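Local coordinates for PpBBE-like 1 D396N (PDB 6EO5), which oxidises cellobiose, probably with its bi-covalently held flavin taking up the electrons and handing them on to oxygen, as in related flavoprotein oxidases, at residues M259-V264 / N353-G358; N329-K334 / Q394-W399; A361-N366 / S410-Y415. One frame throughout, in Å; residues are numbered along the deposited sequence.

Contact 1: M259-V264 / N353-G358; sequences MDPSGV and NAMNTG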
# COMPACT_ATOMS: atom_id res chain seq x y z
N MET A 259 3.16 -7.43 -16.73
CA MET A 259 3.45 -7.13 -18.13
C MET A 259 4.53 -6.05 -18.13
O MET A 259 4.51 -5.17 -17.26
CB MET A 259 2.17 -6.65 -18.82
CG MET A 259 2.27 -6.27 -20.26
SD MET A 259 0.68 -5.63 -20.85
CE MET A 259 -0.39 -7.02 -20.54
N ASP A 260 5.47 -6.13 -19.06
CA ASP A 260 6.50 -5.09 -19.13
C ASP A 260 7.01 -4.99 -20.56
O ASP A 260 6.76 -5.89 -21.38
CB ASP A 260 7.63 -5.35 -18.11
CG ASP A 260 8.57 -6.48 -18.49
OD1 ASP A 260 8.88 -6.67 -19.69
OD2 ASP A 260 9.04 -7.17 -17.56
N PRO A 261 7.70 -3.89 -20.91
CA PRO A 261 8.01 -3.63 -22.34
C PRO A 261 9.05 -4.57 -22.94
O PRO A 261 9.20 -4.57 -24.17
CB PRO A 261 8.53 -2.18 -22.33
CG PRO A 261 8.03 -1.60 -21.04
CD PRO A 261 8.04 -2.73 -20.07
N SER A 262 9.75 -5.36 -22.14
CA SER A 262 10.64 -6.38 -22.68
C SER A 262 9.89 -7.59 -23.23
O SER A 262 10.51 -8.46 -23.84
CB SER A 262 11.64 -6.84 -21.62
OG SER A 262 11.04 -7.76 -20.72
N GLY A 263 8.58 -7.67 -23.00
CA GLY A 263 7.77 -8.77 -23.49
C GLY A 263 7.34 -9.77 -22.44
O GLY A 263 6.52 -10.64 -22.75
N VAL A 264 7.86 -9.69 -21.21
CA VAL A 264 7.43 -10.59 -20.15
C VAL A 264 5.98 -10.30 -19.79
O VAL A 264 5.55 -9.14 -19.76
CB VAL A 264 8.36 -10.45 -18.93
CG1 VAL A 264 7.89 -11.35 -17.80
CG2 VAL A 264 9.79 -10.77 -19.32
N ASN A 353 0.42 -0.79 -27.04
CA ASN A 353 1.19 0.06 -27.93
C ASN A 353 1.86 1.19 -27.16
O ASN A 353 3.06 1.46 -27.35
CB ASN A 353 0.31 0.61 -29.05
CG ASN A 353 -0.15 -0.47 -30.00
OD1 ASN A 353 0.43 -1.56 -30.05
ND2 ASN A 353 -1.19 -0.17 -30.77
N ALA A 354 1.11 1.84 -26.27
CA ALA A 354 1.68 2.88 -25.42
C ALA A 354 2.81 2.33 -24.56
O ALA A 354 3.86 2.97 -24.43
CB ALA A 354 0.60 3.50 -24.54
N MET A 355 2.62 1.16 -23.95
CA MET A 355 3.69 0.55 -23.18
C MET A 355 4.93 0.33 -24.05
O MET A 355 6.06 0.57 -23.61
CB MET A 355 3.23 -0.78 -22.56
CG MET A 355 4.36 -1.54 -21.85
SD MET A 355 3.91 -3.13 -21.12
CE MET A 355 3.79 -4.15 -22.59
N ASN A 356 4.75 -0.11 -25.29
CA ASN A 356 5.92 -0.44 -26.10
C ASN A 356 6.62 0.79 -26.69
O ASN A 356 7.61 0.62 -27.42
CB ASN A 356 5.55 -1.43 -27.21
CG ASN A 356 5.17 -2.83 -26.67
OD1 ASN A 356 5.67 -3.30 -25.63
ND2 ASN A 356 4.27 -3.49 -27.38
N THR A 357 6.18 2.02 -26.39
CA THR A 357 6.95 3.18 -26.81
C THR A 357 8.09 3.50 -25.87
O THR A 357 8.72 4.54 -26.03
CB THR A 357 6.07 4.42 -26.93
OG1 THR A 357 5.58 4.76 -25.64
CG2 THR A 357 4.92 4.19 -27.87
N GLY A 358 8.37 2.65 -24.89
CA GLY A 358 9.39 2.95 -23.90
C GLY A 358 10.02 1.71 -23.31
O GLY A 358 9.88 0.62 -23.86
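M355 reaches from the last turn of helix 345-355 against the start of a beta-hairpin turn, where M259 and P261 receive it. The hairpin joins strands 253-259 and 264-271 of the seven-stranded antiparallel sheet, which as in other VAO-family oxidases probably belongs to the substrate domain. No hydrogen bond links the two segments; the contact is apolar packing. The M355 chain leaves the helix with CG anti to the backbone N (chi1 174°) and bends at chi3 (75°), which brings the methyl CE to 3.5 Å from M259 CG. The two methionine side chains cross obliquely, both of them bent at their thioether ends. M355 CE also lies 3.6 Å from D260 O, and the P261 ring crosses M355 at about a right angle, with P261 CG 3.8 Å from M355 CG. The next ring carbon, P261 CB, approaches G358 O at 3.5 Å. L235 and F239 of helix 235-246 pack on M259, and Y411 of helix 405-420 packs on P261. Behind this first shell, each segment shapes itself with a type I turn. From D260 to G263 the turn carries P261 at its second position, with D260 O accepting from G263 N at 3.0 Å, and the positive phi of G263 (106°) suits a glycine. D260 OD1 takes the hydroxyl of S262 at 2.6 Å between OD1 and OG, and OD2 bonds to Y258 OH, so each carboxylate oxygen has a hydroxyl partner. The second turn, from M355 to G358, follows the helix end, where A354 O accepts from both T357 N and T357 OG1, the latter at 2.8 Å.

Contact 2: N329-K334 / Q394-W399; sequences NTFKAK and QMVASW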
# COMPACT_ATOMS: atom_id res chain seq x y z
N ASN A 329 14.75 2.29 -5.21
CA ASN A 329 14.56 2.51 -6.64
C ASN A 329 14.40 4.02 -6.86
O ASN A 329 14.28 4.78 -5.90
CB ASN A 329 13.35 1.71 -7.14
CG ASN A 329 13.24 1.67 -8.66
OD1 ASN A 329 14.20 1.95 -9.38
ND2 ASN A 329 12.06 1.30 -9.16
N THR A 330 14.44 4.45 -8.12
CA THR A 330 14.14 5.84 -8.49
C THR A 330 13.14 5.83 -9.63
O THR A 330 13.45 5.33 -10.72
CB THR A 330 15.40 6.61 -8.90
OG1 THR A 330 16.32 6.60 -7.80
CG2 THR A 330 15.05 8.04 -9.24
N PHE A 331 11.96 6.40 -9.40
CA PHE A 331 10.85 6.09 -10.29
C PHE A 331 9.75 7.12 -10.16
O PHE A 331 9.66 7.85 -9.17
CB PHE A 331 10.29 4.68 -10.01
CG PHE A 331 9.73 4.49 -8.62
CD1 PHE A 331 10.54 4.07 -7.57
CD2 PHE A 331 8.37 4.69 -8.36
CE1 PHE A 331 10.01 3.87 -6.29
CE2 PHE A 331 7.84 4.50 -7.08
CZ PHE A 331 8.66 4.10 -6.04
N LYS A 332 8.90 7.16 -11.19
CA LYS A 332 7.59 7.78 -11.12
C LYS A 332 6.54 6.69 -11.28
O LYS A 332 6.65 5.84 -12.18
CB LYS A 332 7.44 8.86 -12.19
CG LYS A 332 6.03 9.42 -12.32
CD LYS A 332 5.63 10.22 -11.10
CE LYS A 332 4.21 10.70 -11.25
NZ LYS A 332 3.71 11.31 -10.00
N ALA A 333 5.53 6.69 -10.41
CA ALA A 333 4.45 5.72 -10.46
C ALA A 333 3.10 6.42 -10.61
O ALA A 333 2.89 7.52 -10.08
CB ALA A 333 4.45 4.84 -9.20
N LYS A 334 2.19 5.79 -11.35
CA LYS A 334 0.81 6.23 -11.47
C LYS A 334 -0.10 5.02 -11.35
O LYS A 334 0.35 3.87 -11.46
CB LYS A 334 0.57 6.98 -12.79
CG LYS A 334 1.57 8.10 -13.05
CD LYS A 334 1.35 8.83 -14.36
CE LYS A 334 0.07 9.64 -14.38
NZ LYS A 334 0.09 10.79 -13.43
N GLN A 394 -1.14 -0.72 -11.67
CA GLN A 394 0.04 -0.04 -11.14
C GLN A 394 1.03 0.19 -12.28
O GLN A 394 1.43 -0.77 -12.95
CB GLN A 394 0.68 -0.82 -10.00
CG GLN A 394 1.69 0.01 -9.22
CD GLN A 394 2.60 -0.82 -8.34
OE1 GLN A 394 3.59 -0.32 -7.80
NE2 GLN A 394 2.28 -2.10 -8.19
N MET A 395 1.41 1.45 -12.50
CA MET A 395 2.27 1.86 -13.61
C MET A 395 3.54 2.49 -13.06
O MET A 395 3.48 3.59 -12.50
CB MET A 395 1.54 2.84 -14.52
CG MET A 395 0.08 2.52 -14.71
SD MET A 395 -0.82 3.94 -15.32
CE MET A 395 -2.48 3.31 -15.49
N VAL A 396 4.68 1.84 -13.24
CA VAL A 396 5.96 2.27 -12.69
C VAL A 396 6.97 2.45 -13.82
O VAL A 396 7.12 1.55 -14.66
CB VAL A 396 6.51 1.27 -11.65
CG1 VAL A 396 7.80 1.78 -11.03
CG2 VAL A 396 5.47 0.97 -10.57
N ALA A 397 7.65 3.60 -13.86
CA ALA A 397 8.76 3.85 -14.77
C ALA A 397 9.98 4.28 -13.97
O ALA A 397 9.91 5.23 -13.18
CB ALA A 397 8.42 4.92 -15.81
N SER A 398 11.10 3.60 -14.19
CA SER A 398 12.30 3.75 -13.37
C SER A 398 13.45 4.31 -14.19
O SER A 398 13.44 4.28 -15.43
CB SER A 398 12.73 2.40 -12.77
OG SER A 398 11.70 1.83 -11.99
N TRP A 399 14.44 4.84 -13.48
CA TRP A 399 15.69 5.26 -14.10
C TRP A 399 16.81 5.18 -13.08
O TRP A 399 16.57 5.21 -11.87
CB TRP A 399 15.60 6.66 -14.70
CG TRP A 399 15.21 7.80 -13.77
CD1 TRP A 399 16.05 8.68 -13.15
CD2 TRP A 399 13.87 8.20 -13.41
NE1 TRP A 399 15.33 9.60 -12.42
CE2 TRP A 399 13.99 9.33 -12.57
CE3 TRP A 399 12.60 7.72 -13.73
CZ2 TRP A 399 12.87 9.98 -12.03
CZ3 TRP A 399 11.49 8.37 -13.20
CH2 TRP A 399 11.64 9.49 -12.35
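T330 lays its methyl over the indole of W399, the two side chains crossing at about a right angle. CG2 sits 3.9 Å from the centroid of the five-membered ring, 27° off its normal, a CH-pi contact. W399 CG stands between the backbone N and the carbonyl carbon (chi1 57°), and the indole lies back across the neighbouring strand, with F331 N over the same face as the methyl. From this end runs an antiparallel pairing of strand 331-338, outermost in the sheet within this chain, with strand 391-398. K332 faces A397 and K334 faces M395 as hydrogen-bonded pairs; F331 with S398 and A333 with V396 are non-hydrogen-bonded pairs. The K332 N to A397 O bond is 3.0 Å, A397 N returns a bond of 3.0 Å to K332 O, and W399 N to T330 O carries the pairing one residue beyond the strand. On the face of F331 and A333, the phenyl ring meets V396 obliquely, F331 CD2 lying 4.0 Å from V396 CG1. At that end N329 ND2 donates to S398 OG at 2.9 Å, the hydroxyl lying close to the amide plane. On the other face M395 packs CB and CG against K334 O, while both lysine amines turn away to D433, K332 also to E84, and K334 makes a cation-pi contact with W416. Q394, its side chain about 6 Å from the FAD, bonds through OE1 to Y83 OH. Main-chain bonds thus hold the strands, a methyl-indole contact and an amide-to-hydroxyl bond reinforce the T330 end, and acids beyond the sheet probably balance the lysine charges.

Contact 3: A361-N366 / S410-Y415; sequences AYFIYN and SYITRY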
# COMPACT_ATOMS: atom_id res chain seq x y z
N ALA A 361 10.26 -0.14 -17.37
CA ALA A 361 9.00 0.08 -16.68
C ALA A 361 8.33 -1.27 -16.41
O ALA A 361 8.72 -2.30 -16.96
CB ALA A 361 8.07 0.98 -17.49
N TYR A 362 7.30 -1.26 -15.56
CA TYR A 362 6.48 -2.45 -15.39
C TYR A 362 5.05 -2.07 -15.01
O TYR A 362 4.77 -0.93 -14.64
CB TYR A 362 7.10 -3.41 -14.37
CG TYR A 362 7.27 -2.86 -12.98
CD1 TYR A 362 6.28 -3.01 -12.03
CD2 TYR A 362 8.45 -2.24 -12.60
CE1 TYR A 362 6.44 -2.51 -10.75
CE2 TYR A 362 8.62 -1.74 -11.33
CZ TYR A 362 7.62 -1.87 -10.40
OH TYR A 362 7.78 -1.39 -9.11
N PHE A 363 4.15 -3.05 -15.12
CA PHE A 363 2.70 -2.84 -15.02
C PHE A 363 2.04 -4.05 -14.37
O PHE A 363 2.19 -5.18 -14.86
CB PHE A 363 2.12 -2.58 -16.41
CG PHE A 363 2.79 -1.44 -17.13
CD1 PHE A 363 3.96 -1.65 -17.85
CD2 PHE A 363 2.29 -0.15 -17.04
CE1 PHE A 363 4.62 -0.59 -18.48
CE2 PHE A 363 2.93 0.91 -17.68
CZ PHE A 363 4.09 0.68 -18.40
N ILE A 364 1.31 -3.82 -13.27
CA ILE A 364 0.76 -4.88 -12.43
C ILE A 364 -0.72 -4.61 -12.21
O ILE A 364 -1.11 -3.48 -11.89
CB ILE A 364 1.51 -4.96 -11.08
CG1 ILE A 364 3.00 -5.21 -11.30
CG2 ILE A 364 0.90 -6.02 -10.13
CD1 ILE A 364 3.77 -5.24 -10.01
N TYR A 365 -1.55 -5.65 -12.35
CA TYR A 365 -3.01 -5.52 -12.34
C TYR A 365 -3.56 -6.37 -11.20
O TYR A 365 -3.63 -7.60 -11.32
CB TYR A 365 -3.60 -5.96 -13.68
CG TYR A 365 -2.99 -5.29 -14.90
CD1 TYR A 365 -1.72 -5.64 -15.35
CD2 TYR A 365 -3.70 -4.33 -15.62
CE1 TYR A 365 -1.17 -5.03 -16.47
CE2 TYR A 365 -3.15 -3.73 -16.75
CZ TYR A 365 -1.88 -4.08 -17.17
OH TYR A 365 -1.32 -3.49 -18.29
N ASN A 366 -3.96 -5.73 -10.10
CA ASN A 366 -4.52 -6.45 -8.95
C ASN A 366 -6.00 -6.69 -9.17
O ASN A 366 -6.76 -5.75 -9.42
CB ASN A 366 -4.33 -5.67 -7.66
CG ASN A 366 -2.89 -5.56 -7.26
OD1 ASN A 366 -2.05 -6.33 -7.73
ND2 ASN A 366 -2.58 -4.61 -6.39
N SER A 410 7.53 11.46 -18.62
CA SER A 410 6.62 11.71 -19.72
C SER A 410 6.06 10.40 -20.27
O SER A 410 4.88 10.33 -20.63
CB SER A 410 7.34 12.47 -20.82
OG SER A 410 7.35 13.85 -20.49
N TYR A 411 6.89 9.37 -20.34
CA TYR A 411 6.45 8.07 -20.84
C TYR A 411 5.31 7.52 -20.00
O TYR A 411 4.26 7.14 -20.54
CB TYR A 411 7.64 7.12 -20.87
CG TYR A 411 7.29 5.66 -20.97
CD1 TYR A 411 6.74 5.14 -22.14
CD2 TYR A 411 7.54 4.79 -19.92
CE1 TYR A 411 6.43 3.80 -22.24
CE2 TYR A 411 7.24 3.45 -20.01
CZ TYR A 411 6.69 2.96 -21.17
OH TYR A 411 6.38 1.63 -21.26
N ILE A 412 5.47 7.50 -18.68
CA ILE A 412 4.44 6.88 -17.85
C ILE A 412 3.20 7.77 -17.74
O ILE A 412 2.10 7.26 -17.47
CB ILE A 412 5.01 6.51 -16.47
CG1 ILE A 412 4.20 5.37 -15.86
CG2 ILE A 412 5.03 7.72 -15.54
CD1 ILE A 412 4.53 4.01 -16.45
N THR A 413 3.33 9.07 -17.98
CA THR A 413 2.17 9.95 -17.97
C THR A 413 1.39 9.87 -19.28
O THR A 413 0.15 9.90 -19.27
CB THR A 413 2.61 11.38 -17.68
OG1 THR A 413 3.16 11.43 -16.35
CG2 THR A 413 1.44 12.34 -17.79
N ARG A 414 2.09 9.77 -20.41
CA ARG A 414 1.43 9.43 -21.67
C ARG A 414 0.64 8.14 -21.53
O ARG A 414 -0.52 8.06 -21.96
CB ARG A 414 2.46 9.29 -22.78
CG ARG A 414 3.00 10.56 -23.35
CD ARG A 414 3.92 10.21 -24.51
NE ARG A 414 5.24 9.73 -24.09
CZ ARG A 414 6.35 10.47 -24.14
NH1 ARG A 414 6.28 11.73 -24.60
NH2 ARG A 414 7.52 9.96 -23.73
N TYR A 415 1.27 7.11 -20.95
CA TYR A 415 0.61 5.82 -20.78
C TYR A 415 -0.67 5.96 -19.98
O TYR A 415 -1.72 5.42 -20.36
CB TYR A 415 1.58 4.85 -20.12
CG TYR A 415 0.99 3.47 -19.80
CD1 TYR A 415 0.22 3.26 -18.66
CD2 TYR A 415 1.24 2.39 -20.63
CE1 TYR A 415 -0.32 2.01 -18.37
CE2 TYR A 415 0.72 1.14 -20.34
CZ TYR A 415 -0.05 0.95 -19.22
OH TYR A 415 -0.55 -0.30 -18.95
O HOH W 1 0.63 -2.10 -20.43
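F363 stands up from strand 361-367 as a knob, and Y411, I412 and Y415 of helix 405-420 make the hollow that takes it. Y415 supplies the floor: F363 CE2 sits over the centre of its ring, 3.3 Å above the plane. The two side chains slide past each other in opposite directions and their rings meet obliquely, the planes at 33°. I412 closes one wall with CD1 3.7 Å from F363 CE2, and Y411 comes tip to tip, its OH at the phenyl edge, near the ring plane, 3.8 Å from F363 CZ. A second, smaller bump is A361, whose CB meets the edge of the Y411 ring at CE2, 3.6 Å away. The Y411 hydroxyl is anchored by M355 O of helix 345-355. Y415 has CG anti to the backbone N (chi1 176°), and its ring runs toward the strand until its hydroxyl comes tip to tip with that of Y365. A water joins the pair, 2.6 Å from Y415 OH and 3.2 Å from Y365 OH. An alanine at Y415 would remove the ring under F363, probably opening a gap that lets the phenyl shift, and leave the water with Y365 alone of the two tyrosines. Aromatic carbon dominates this strand-to-helix seam, yet its polar tips find a main-chain oxygen and a water, which probably lowers the cost of burying them.

How the contacts relate
From the N terminus, the chain first lays down 259-264, whose contact 1 is closed after 88 intervening residues by the end of helix 345-355. Within that loop lies 329-334, which pairs with 394-399 in contact 2 after 59 residues, so contacts 1 and 2 cross. Contact 3 opens at 361, once contact 1 has closed, and spans 43 residues to 410-415, beyond 394-399; it therefore crosses contact 2 and follows contact 1 in series. Strand 361-367, the first half of contact 3, lies between strands 253-259 and 391-398 and is hydrogen-bonded to the latter, in contact 2. The three join the hairpin end, the sheet's outermost strand and helices 345-355 and 405-420.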